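Local structure of putative leucoanthocyanidin reductase 1 (Vitis vinifera, 3I6I) at residues G67-N70 / A74-K77; C158-A163 / G280-F285. The protein probably catalyses the NADPH-dependent reduction of leucoanthocyanidins in the flavonoid pathway of grapevine, as a Rossmann-fold reductase of the NmrA-like family. All coordinates share one frame; numbering follows the deposited sequence.

In the fold
The two contacts lie on opposite sides of the chain's centre, 32 Å apart between centres and about 18 Å between nearest atoms, so they do not touch; the extended NADPH spans the gap. Contact 1, 22 Å from the chain centre, is local: a loop after strand 63-66 packs on helix 72-81 and meets the adenine end of the cofactor. Contact 2, 11 Å from that centre, is long-range: residues 158-163, beside the nicotinamide carboxamide, meet the 280-285 loop, 117 residues further along the chain. In each contact the first segment faces the cofactor, and the second segment lies on the side of the first that faces away from the cofactor.

Contact 1 (G67-N70 / A74-K77); sequences GLIN and AMEK. With NDP (NADPH dihydro-nicotinamide-adenine-dinucleotide phosphate), chain B.
Met75 reaches from helix 72-81 to the backbone of Leu68 and Ile69, and it supplies just over half of the surface buried between 67-70 and 74-77. Its side chain is bent, which brings SD beside the backbone of Ile69; the placement of the terminal methyl is doubtful. The thioether sulfur flanks the loop, with Met75 SD 3.8 Å from Ile69 CA. Nearer the helix, Met75 CG faces the carbonyl oxygen, 3.8 Å from Ile69 O. The side chains themselves meet more loosely, Ile69 CG2 standing 4.3 Å from Met75 SD.

On the cofactor side of the same backbone the orientations are reversed: Leu68, Ile69 and Asn70 direct their side chains away from the helix. Leu68 and Ile69 take opposite faces of the adenine. Both branches of Ile69, CG1 and CG2, lie over one face, CG1 coming within 3.6 Å of NADPH N6A. Leu68 CD2 lies over the other, 3.6 Å from NADPH N1A. Two polar bonds fix the base between these apolar groups. Ile69 N donates to NADPH N1A over 3.0 Å and nearly straight (171°), whereas NADPH N6A donates to Asn70 OD1 with a more bent geometry of 146°. With chi1 at 49°, the Asn70 carboxamide turns back toward the exocyclic amine.

Leu40 of strand 37-41 touches both Ile69 and Met75, and Ala105 of helix 99-109 also packs on Met75. A backbone N-H and a side-chain oxygen thus read the N1/N6 edge of adenine, an arrangement belonging to the adenine pocket of this NADPH-binding Rossmann fold.

Contact 2 (C158-A163 / G280-F285); sequences CCNSIA and GCQVNF. With NDP (NADPH dihydro-nicotinamide-adenine-dinucleotide phosphate), chain B.
Van der Waals packing between Asn160 and Gln282 makes up most of this contact, their side chains running past each other in opposite directions with amide planes 22° apart. Asn160 OD1 sits against the aliphatic part of Gln282, 3.2 Å from its CG and 3.4 Å from its CB. The extended Gln282 chain (chi2 -169°) carries its amide past Asn160 to Ser161.

One water bridges the two segments. It accepts from Asn160 ND2 at 3.0 Å and donates to Gln282 O at 2.7 Å, linking side chain to main chain; Asn160 ND2 is also hydrogen-bonded to Phe221 O. Within the loop, Val283 N donates to Gly280 O over 3.1 Å, closing a turn just after helix 266-277.

Strand 161-162 edges the small mixed sheet beside the Rossmann domain and pairs in parallel with strand 193-196, placing this contact at the nicotinamide end of the cofactor cleft.

Cofactor contacts come from the other side of 158-163. Asn160 O stands 2.7 Å from NADPH O7N, and Ile162 N lies 3.2 Å from NADPH N7N, close approaches that leave the nicotinamide carboxamide's orientation undecided. Ile162 CG2 packs against this carboxamide, while its side chain also touches Phe21, Ile22 and Phe25 of helix 21-32.

Contact 1 (G67-N70 / A74-K77)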
loop_
_atom_site.group_PDB
_atom_site.type_symbol
_atom_site.label_atom_id
_atom_site.label_comp_id
_atom_site.label_asym_id
_atom_site.label_seq_id
_atom_site.Cartn_x
_atom_site.Cartn_y
_atom_site.Cartn_z
ATOM N N GLY A 67 -3.698 -21.811 -2.004
ATOM C CA GLY A 67 -3.598 -21.895 -0.557
ATOM C C GLY A 67 -4.027 -20.590 0.079
ATOM O O GLY A 67 -4.436 -19.654 -0.615
ATOM N N LEU A 68 -3.911 -20.552 1.402
ATOM C CA LEU A 68 -4.321 -19.429 2.232
ATOM C C LEU A 68 -3.201 -19.201 3.240
ATOM O O LEU A 68 -2.685 -20.168 3.809
ATOM C CB LEU A 68 -5.611 -19.755 2.985
ATOM C CG LEU A 68 -6.929 -19.800 2.191
ATOM C CD1 LEU A 68 -8.054 -20.224 3.108
ATOM C CD2 LEU A 68 -7.217 -18.440 1.552
ATOM N N ILE A 69 -2.845 -17.934 3.464
ATOM C CA ILE A 69 -1.649 -17.604 4.249
ATOM C C ILE A 69 -1.781 -17.909 5.740
ATOM O O ILE A 69 -0.779 -18.000 6.411
ATOM C CB ILE A 69 -1.142 -16.142 4.054
ATOM C CG1 ILE A 69 -2.118 -15.109 4.630
ATOM C CG2 ILE A 69 -0.802 -15.878 2.586
ATOM C CD1 ILE A 69 -1.437 -13.741 4.742
ATOM N N ASN A 70 -3.005 -18.095 6.232
ATOM C CA ASN A 70 -3.237 -18.487 7.646
ATOM C C ASN A 70 -3.042 -20.002 7.957
ATOM O O ASN A 70 -3.225 -20.455 9.097
ATOM C CB ASN A 70 -4.647 -18.060 8.087
ATOM C CG ASN A 70 -5.712 -18.478 7.090
ATOM O OD1 ASN A 70 -5.744 -18.019 5.952
ATOM N ND2 ASN A 70 -6.542 -19.347 7.496
ATOM N N ALA A 74 0.435 -25.634 5.109
ATOM C CA ALA A 74 0.243 -25.399 3.669
ATOM C C ALA A 74 1.267 -24.418 3.116
ATOM O O ALA A 74 1.823 -24.627 2.031
ATOM C CB ALA A 74 -1.203 -24.886 3.377
ATOM N N MET A 75 1.520 -23.333 3.846
ATOM C CA MET A 75 2.472 -22.326 3.362
ATOM C C MET A 75 3.893 -22.868 3.360
ATOM O O MET A 75 4.680 -22.554 2.450
ATOM C CB MET A 75 2.427 -21.045 4.184
ATOM C CG MET A 75 1.143 -20.260 4.071
ATOM S SD MET A 75 0.723 -19.871 2.342
ATOM C CE MET A 75 -0.624 -21.008 2.062
ATOM N N GLU A 76 4.222 -23.684 4.360
ATOM C CA GLU A 76 5.554 -24.285 4.395
ATOM C C GLU A 76 5.752 -25.132 3.132
ATOM O O GLU A 76 6.804 -25.062 2.467
ATOM C CB GLU A 76 5.767 -25.101 5.663
ATOM C CG GLU A 76 5.819 -24.284 6.942
ATOM C CD GLU A 76 6.157 -25.124 8.163
ATOM O OE1 GLU A 76 6.683 -26.253 7.990
ATOM O OE2 GLU A 76 5.900 -24.671 9.300
ATOM N N LYS A 77 4.722 -25.893 2.762
ATOM C CA LYS A 77 4.823 -26.786 1.616
ATOM C C LYS A 77 5.047 -26.014 0.319
ATOM O O LYS A 77 5.897 -26.368 -0.467
ATOM C CB LYS A 77 3.596 -27.703 1.499
ATOM C CG LYS A 77 3.679 -28.963 2.379
HETATM P PA NDP B . -7.751 -6.054 -0.839
HETATM O O1A NDP B . -8.898 -6.394 0.081
HETATM O O2A NDP B . -8.085 -5.194 -2.197
HETATM O O5B NDP B . -6.908 -7.321 -1.360
HETATM C C5B NDP B . -6.511 -8.308 -0.460
HETATM C C4B NDP B . -5.952 -9.486 -1.161
HETATM O O4B NDP B . -5.557 -10.363 -0.036
HETATM C C3B NDP B . -7.025 -10.261 -1.970
HETATM O O3B NDP B . -6.458 -10.874 -3.159
HETATM C C2B NDP B . -7.478 -11.344 -0.993
HETATM O O2B NDP B . -7.950 -12.482 -1.714
HETATM C C1B NDP B . -6.139 -11.686 -0.345
HETATM N N9A NDP B . -6.202 -12.421 0.918
HETATM C C8A NDP B . -6.796 -11.995 2.034
HETATM N N7A NDP B . -6.624 -12.909 2.992
HETATM C C5A NDP B . -5.901 -13.914 2.488
HETATM C C6A NDP B . -5.427 -15.118 3.012
HETATM N N6A NDP B . -5.664 -15.445 4.284
HETATM N N1A NDP B . -4.718 -15.941 2.214
HETATM C C2A NDP B . -4.459 -15.602 0.952
HETATM N N3A NDP B . -4.883 -14.450 0.416
HETATM C C4A NDP B . -5.619 -13.602 1.170
HETATM O O3 NDP B . -6.694 -5.198 0.006
HETATM P PN NDP B . -6.026 -3.739 -0.311
HETATM O O1N NDP B . -5.300 -3.568 -1.591
HETATM O O2N NDP B . -7.178 -2.725 0.040
HETATM O O5D NDP B . -5.036 -3.660 1.001
HETATM C C5D NDP B . -3.715 -4.216 0.937
HETATM C C4D NDP B . -2.822 -3.463 1.882
HETATM O O4D NDP B . -2.689 -2.154 1.260
HETATM C C3D NDP B . -3.377 -3.243 3.267
HETATM O O3D NDP B . -2.294 -3.251 4.192
HETATM C C2D NDP B . -3.929 -1.832 3.180
HETATM O O2D NDP B . -3.799 -1.239 4.456
HETATM C C1D NDP B . -2.961 -1.143 2.221
HETATM N N1N NDP B . -3.560 -0.077 1.340
HETATM C C2N NDP B . -2.896 1.152 1.107
HETATM C C3N NDP B . -3.572 2.202 0.645
HETATM C C7N NDP B . -2.832 3.524 0.368
HETATM O O7N NDP B . -1.608 3.610 0.526
HETATM N N7N NDP B . -3.560 4.513 -0.121
HETATM C C4N NDP B . -5.081 2.074 0.382
HETATM C C5N NDP B . -5.473 0.623 0.129
HETATM C C6N NDP B . -4.696 -0.371 0.540
HETATM P P2B NDP B . -9.582 -12.865 -1.614
HETATM O O1X NDP B . -10.380 -11.819 -2.306
HETATM O O2X NDP B . -9.645 -14.332 -2.222
HETATM O O3X NDP B . -9.919 -12.953 -0.070
#

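Contact 2 (C158-A163 / G280-F285)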
loop_
_atom_site.group_PDB
_atom_site.type_symbol
_atom_site.label_atom_id
_atom_site.label_comp_id
_atom_site.label_asym_id
_atom_site.label_seq_id
_atom_site.Cartn_x
_atom_site.Cartn_y
_atom_site.Cartn_z
ATOM N N CYS A 158 6.431 1.915 2.817
ATOM C CA CYS A 158 5.623 3.019 3.400
ATOM C C CYS A 158 5.366 4.019 2.275
ATOM O O CYS A 158 5.978 5.104 2.196
ATOM C CB CYS A 158 6.307 3.657 4.621
ATOM S SG CYS A 158 6.747 2.439 5.939
ATOM N N CYS A 159 4.455 3.631 1.382
ATOM C CA CYS A 159 4.272 4.347 0.146
ATOM C C CYS A 159 3.289 5.531 0.177
ATOM O O CYS A 159 3.025 6.153 -0.878
ATOM C CB CYS A 159 3.896 3.409 -0.993
ATOM S SG CYS A 159 2.377 2.484 -0.628
ATOM N N ASN A 160 2.726 5.813 1.331
ATOM C CA ASN A 160 1.859 6.977 1.506
ATOM C C ASN A 160 0.569 6.791 0.684
ATOM O O ASN A 160 0.108 5.675 0.595
ATOM C CB ASN A 160 2.608 8.274 1.244
ATOM C CG ASN A 160 3.573 8.602 2.382
ATOM O OD1 ASN A 160 3.245 8.447 3.572
ATOM N ND2 ASN A 160 4.803 9.010 2.017
ATOM N N SER A 161 -0.043 7.843 0.146
ATOM C CA SER A 161 -1.377 7.694 -0.427
ATOM C C SER A 161 -1.382 7.311 -1.911
ATOM O O SER A 161 -0.658 7.890 -2.715
ATOM C CB SER A 161 -2.174 8.997 -0.232
ATOM O OG SER A 161 -2.359 9.220 1.144
ATOM N N ILE A 162 -2.287 6.429 -2.316
ATOM C CA ILE A 162 -2.550 6.232 -3.739
ATOM C C ILE A 162 -3.160 7.509 -4.328
ATOM O O ILE A 162 -3.853 8.240 -3.651
ATOM C CB ILE A 162 -3.465 4.988 -3.993
ATOM C CG1 ILE A 162 -3.396 4.553 -5.467
ATOM C CG2 ILE A 162 -4.886 5.276 -3.560
ATOM C CD1 ILE A 162 -3.208 3.049 -5.663
ATOM N N ALA A 163 -2.838 7.806 -5.570
ATOM C CA ALA A 163 -3.217 9.042 -6.213
ATOM C C ALA A 163 -4.677 9.035 -6.642
ATOM O O ALA A 163 -4.993 9.000 -7.811
ATOM C CB ALA A 163 -2.351 9.306 -7.351
ATOM N N GLY A 280 -0.641 15.577 9.931
ATOM C CA GLY A 280 0.564 15.623 9.115
ATOM C C GLY A 280 1.411 14.383 9.219
ATOM O O GLY A 280 2.649 14.483 9.113
ATOM N N CYS A 281 0.775 13.208 9.414
ATOM C CA CYS A 281 1.543 11.962 9.715
ATOM C C CYS A 281 2.541 11.513 8.620
ATOM O O CYS A 281 3.506 10.798 8.910
ATOM C CB CYS A 281 0.576 10.813 10.088
ATOM S SG CYS A 281 -0.291 10.108 8.718
ATOM N N GLN A 282 2.313 11.887 7.367
ATOM C CA GLN A 282 3.185 11.458 6.260
ATOM C C GLN A 282 4.443 12.314 6.153
ATOM O O GLN A 282 5.440 11.898 5.536
ATOM C CB GLN A 282 2.468 11.514 4.928
ATOM C CG GLN A 282 1.247 10.628 4.867
ATOM C CD GLN A 282 0.630 10.448 3.476
ATOM O OE1 GLN A 282 -0.353 9.678 3.314
ATOM N NE2 GLN A 282 1.165 11.110 2.500
ATOM N N VAL A 283 4.374 13.539 6.660
ATOM C CA VAL A 283 5.454 14.511 6.422
ATOM C C VAL A 283 6.215 14.981 7.665
ATOM O O VAL A 283 7.166 15.736 7.532
ATOM C CB VAL A 283 4.917 15.748 5.699
ATOM C CG1 VAL A 283 4.353 15.357 4.313
ATOM C CG2 VAL A 283 3.845 16.444 6.569
ATOM N N ASN A 284 5.814 14.562 8.860
ATOM C CA ASN A 284 6.312 15.142 10.079
ATOM C C ASN A 284 7.533 14.482 10.717
ATOM O O ASN A 284 7.800 14.702 11.890
ATOM C CB ASN A 284 5.181 15.278 11.101
ATOM C CG ASN A 284 4.712 13.971 11.611
ATOM O OD1 ASN A 284 5.233 12.918 11.226
ATOM N ND2 ASN A 284 3.718 14.004 12.488
ATOM N N PHE A 285 8.245 13.660 9.960
ATOM C CA PHE A 285 9.449 13.009 10.435
ATOM C C PHE A 285 10.522 13.013 9.364
ATOM O O PHE A 285 10.236 13.038 8.170
ATOM C CB PHE A 285 9.195 11.539 10.866
ATOM C CG PHE A 285 8.645 10.631 9.766
ATOM C CD1 PHE A 285 7.271 10.627 9.445
ATOM C CD2 PHE A 285 9.470 9.779 9.057
ATOM C CE1 PHE A 285 6.786 9.793 8.440
ATOM C CE2 PHE A 285 8.980 8.934 8.066
ATOM C CZ PHE A 285 7.629 8.933 7.767
HETATM P PA NDP B . -7.751 -6.054 -0.839
HETATM O O1A NDP B . -8.898 -6.394 0.081
HETATM O O2A NDP B . -8.085 -5.194 -2.197
HETATM O O5B NDP B . -6.908 -7.321 -1.360
HETATM C C5B NDP B . -6.511 -8.308 -0.460
HETATM C C4B NDP B . -5.952 -9.486 -1.161
HETATM O O4B NDP B . -5.557 -10.363 -0.036
HETATM C C3B NDP B . -7.025 -10.261 -1.970
HETATM O O3B NDP B . -6.458 -10.874 -3.159
HETATM C C2B NDP B . -7.478 -11.344 -0.993
HETATM O O2B NDP B . -7.950 -12.482 -1.714
HETATM C C1B NDP B . -6.139 -11.686 -0.345
HETATM N N9A NDP B . -6.202 -12.421 0.918
HETATM C C8A NDP B . -6.796 -11.995 2.034
HETATM N N7A NDP B . -6.624 -12.909 2.992
HETATM C C5A NDP B . -5.901 -13.914 2.488
HETATM C C6A NDP B . -5.427 -15.118 3.012
HETATM N N6A NDP B . -5.664 -15.445 4.284
HETATM N N1A NDP B . -4.718 -15.941 2.214
HETATM C C2A NDP B . -4.459 -15.602 0.952
HETATM N N3A NDP B . -4.883 -14.450 0.416
HETATM C C4A NDP B . -5.619 -13.602 1.170
HETATM O O3 NDP B . -6.694 -5.198 0.006
HETATM P PN NDP B . -6.026 -3.739 -0.311
HETATM O O1N NDP B . -5.300 -3.568 -1.591
HETATM O O2N NDP B . -7.178 -2.725 0.040
HETATM O O5D NDP B . -5.036 -3.660 1.001
HETATM C C5D NDP B . -3.715 -4.216 0.937
HETATM C C4D NDP B . -2.822 -3.463 1.882
HETATM O O4D NDP B . -2.689 -2.154 1.260
HETATM C C3D NDP B . -3.377 -3.243 3.267
HETATM O O3D NDP B . -2.294 -3.251 4.192
HETATM C C2D NDP B . -3.929 -1.832 3.180
HETATM O O2D NDP B . -3.799 -1.239 4.456
HETATM C C1D NDP B . -2.961 -1.143 2.221
HETATM N N1N NDP B . -3.560 -0.077 1.340
HETATM C C2N NDP B . -2.896 1.152 1.107
HETATM C C3N NDP B . -3.572 2.202 0.645
HETATM C C7N NDP B . -2.832 3.524 0.368
HETATM O O7N NDP B . -1.608 3.610 0.526
HETATM N N7N NDP B . -3.560 4.513 -0.121
HETATM C C4N NDP B . -5.081 2.074 0.382
HETATM C C5N NDP B . -5.473 0.623 0.129
HETATM C C6N NDP B . -4.696 -0.371 0.540
HETATM P P2B NDP B . -9.582 -12.865 -1.614
HETATM O O1X NDP B . -10.380 -11.819 -2.306
HETATM O O2X NDP B . -9.645 -14.332 -2.222
HETATM O O3X NDP B . -9.919 -12.953 -0.070
HETATM O O HOH W 1 6.644 9.803 4.247
#